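Local coordinates for serine-pyruvate aminotransferase (agxt) (Sulfolobus solfataricus, PDB 3ZRP) that catalyses pyridoxal-phosphate-dependent transfer of the amino group from serine to pyruvate, as a thermophilic archaeal member of the class-V aminotransferases, at the interface of chains A and B. Numbering follows the deposited sequence. Chains: chain A/B, Serine-pyruvate aminotransferase (agxt).

The interface of chains A and B. Residues chain A 215-219, 222; chain B 68, 94, 98-99.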
loop_
_atom_site.group_PDB
_atom_site.type_symbol
_atom_site.label_atom_id
_atom_site.label_comp_id
_atom_site.label_asym_id
_atom_site.label_seq_id
_atom_site.Cartn_x
_atom_site.Cartn_y
_atom_site.Cartn_z
ATOM N N SER A 215 9.757 11.130 17.247
ATOM C CA SER A 215 8.575 11.753 16.682
ATOM C C SER A 215 7.322 11.070 17.199
ATOM O O SER A 215 7.418 10.082 17.903
ATOM C CB SER A 215 8.571 11.655 15.145
ATOM O OG SER A 215 8.083 10.375 14.727
ATOM N N ILE A 216 6.174 11.614 16.820
ATOM C CA ILE A 216 4.889 11.020 17.212
ATOM C C ILE A 216 4.379 9.999 16.193
ATOM O O ILE A 216 3.232 9.511 16.326
ATOM C CB ILE A 216 3.808 12.110 17.427
ATOM C CG1 ILE A 216 3.496 12.862 16.106
ATOM C CG2 ILE A 216 4.252 13.069 18.570
ATOM C CD1 ILE A 216 2.604 14.100 16.287
ATOM N N ALA A 217 5.179 9.674 15.182
ATOM C CA ALA A 217 4.727 8.707 14.148
ATOM C C ALA A 217 4.425 7.317 14.733
ATOM O O ALA A 217 4.944 6.930 15.789
ATOM C CB ALA A 217 5.751 8.602 13.012
ATOM N N GLY A 218 3.561 6.586 14.038
ATOM C CA GLY A 218 3.417 5.159 14.258
ATOM C C GLY A 218 4.624 4.387 13.759
ATOM O O GLY A 218 5.761 4.877 13.731
ATOM N N TYR A 219 4.381 3.153 13.381
ATOM C CA TYR A 219 5.431 2.284 12.903
ATOM C C TYR A 219 5.504 2.259 11.368
ATOM O O TYR A 219 6.495 2.694 10.794
ATOM C CB TYR A 219 5.208 0.882 13.444
ATOM C CG TYR A 219 6.396 -0.049 13.291
ATOM C CD1 TYR A 219 7.552 0.127 14.058
ATOM C CD2 TYR A 219 6.364 -1.089 12.356
ATOM C CE1 TYR A 219 8.641 -0.738 13.918
ATOM C CE2 TYR A 219 7.436 -1.966 12.217
ATOM C CZ TYR A 219 8.567 -1.782 12.999
ATOM O OH TYR A 219 9.610 -2.645 12.849
ATOM N N ASP A 222 6.242 5.757 9.840
ATOM C CA ASP A 222 7.408 6.545 10.259
ATOM C C ASP A 222 8.418 6.493 9.116
ATOM O O ASP A 222 8.898 5.407 8.753
ATOM C CB ASP A 222 7.983 6.001 11.570
ATOM C CG ASP A 222 9.208 6.784 12.067
ATOM O OD1 ASP A 222 9.689 7.715 11.377
ATOM O OD2 ASP A 222 9.695 6.428 13.158
ATOM N N GLU B 68 -0.306 -3.592 12.308
ATOM C CA GLU B 68 -0.487 -2.309 12.991
ATOM C C GLU B 68 -1.965 -1.855 13.097
ATOM O O GLU B 68 -2.379 -1.264 14.113
ATOM C CB GLU B 68 0.392 -1.230 12.331
ATOM C CG GLU B 68 0.314 0.142 13.015
ATOM C CD GLU B 68 1.501 1.067 12.639
ATOM O OE1 GLU B 68 2.302 0.691 11.773
ATOM O OE2 GLU B 68 1.603 2.164 13.227
ATOM N N GLN B 94 7.659 -4.265 18.346
ATOM C CA GLN B 94 8.160 -3.041 17.695
ATOM C C GLN B 94 7.026 -2.081 17.304
ATOM O O GLN B 94 7.129 -0.862 17.531
ATOM C CB GLN B 94 9.063 -3.381 16.497
ATOM C CG GLN B 94 10.337 -4.093 16.915
ATOM C CD GLN B 94 11.169 -3.208 17.805
ATOM O OE1 GLN B 94 11.601 -2.130 17.382
ATOM N NE2 GLN B 94 11.390 -3.637 19.048
ATOM N N ARG B 98 5.160 1.919 19.635
ATOM C CA ARG B 98 4.773 3.232 19.123
ATOM C C ARG B 98 3.452 3.737 19.729
ATOM O O ARG B 98 3.040 4.839 19.444
ATOM C CB ARG B 98 4.663 3.195 17.592
ATOM C CG ARG B 98 5.955 2.832 16.853
ATOM C CD ARG B 98 7.160 3.670 17.361
ATOM N NE ARG B 98 6.961 5.078 17.000
ATOM C CZ ARG B 98 7.804 6.068 17.307
ATOM N NH1 ARG B 98 8.907 5.820 18.004
ATOM N NH2 ARG B 98 7.554 7.309 16.919
ATOM N N TYR B 99 2.777 2.898 20.514
ATOM C CA TYR B 99 1.431 3.183 21.005
ATOM C C TYR B 99 1.390 3.161 22.526
ATOM O O TYR B 99 2.178 2.452 23.134
ATOM C CB TYR B 99 0.418 2.164 20.439
ATOM C CG TYR B 99 0.232 2.347 18.934
ATOM C CD1 TYR B 99 1.143 1.770 18.021
ATOM C CD2 TYR B 99 -0.790 3.173 18.441
ATOM C CE1 TYR B 99 1.007 1.983 16.620
ATOM C CE2 TYR B 99 -0.960 3.373 17.069
ATOM C CZ TYR B 99 -0.060 2.790 16.158
ATOM O OH TYR B 99 -0.243 3.029 14.823
HETATM O O HOH W 1 4.359 7.142 18.511
HETATM O O HOH W 2 10.471 8.237 18.236
#
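The loop of chain A between helices 204-212 and 223-234 lies across chain B at the two-fold dimer interface, where it meets helices 63-69 and 87-96 and the turn just after the latter. B:Arg98 reaches in from that turn, its chain bent at both chi2 and chi3 so that the aliphatic part lies along A:Gly218. The guanidinium then grips the backbone carbonyl oxygen side-on, with B:Arg98 NE at 3.0 Å and B:Arg98 NH2 at 2.9 Å from A:Ala217 O. That oxygen lies nearly in the guanidinium plane, whereas both nitrogens sit above the carbonyl plane. An alanine in place of B:Arg98 would lose both bonds to A:Ala217 O and would probably leave the loop less firmly held against chain B. Water 1 also bridges A:Ala217 O to the main-chain B:Arg98 O, and water 2 joins B:Arg98 NH1 to A:Ser215 N. From inside the loop, A:Ser215 OG accepts a hydrogen bond from A:Ala217 N at 3.0 Å, bracing the turn that presents the carbonyl. A:Tyr219 has CG anti to its backbone N (chi1 -166°); B:Gln94 CB sits over one face of its ring, near the outer rim, 3.7 Å from A:Tyr219 CE1, and the two side chains cross obliquely. The amide A:Tyr219 N gives a nearly straight bond (172° at H) to the syn lone pair of the extended B:Glu68's OE2. The acid is also fixed from within chain B, where B:Tyr99 OH donates at 2.6 Å to the anti lone pair of B:Glu68 OE2.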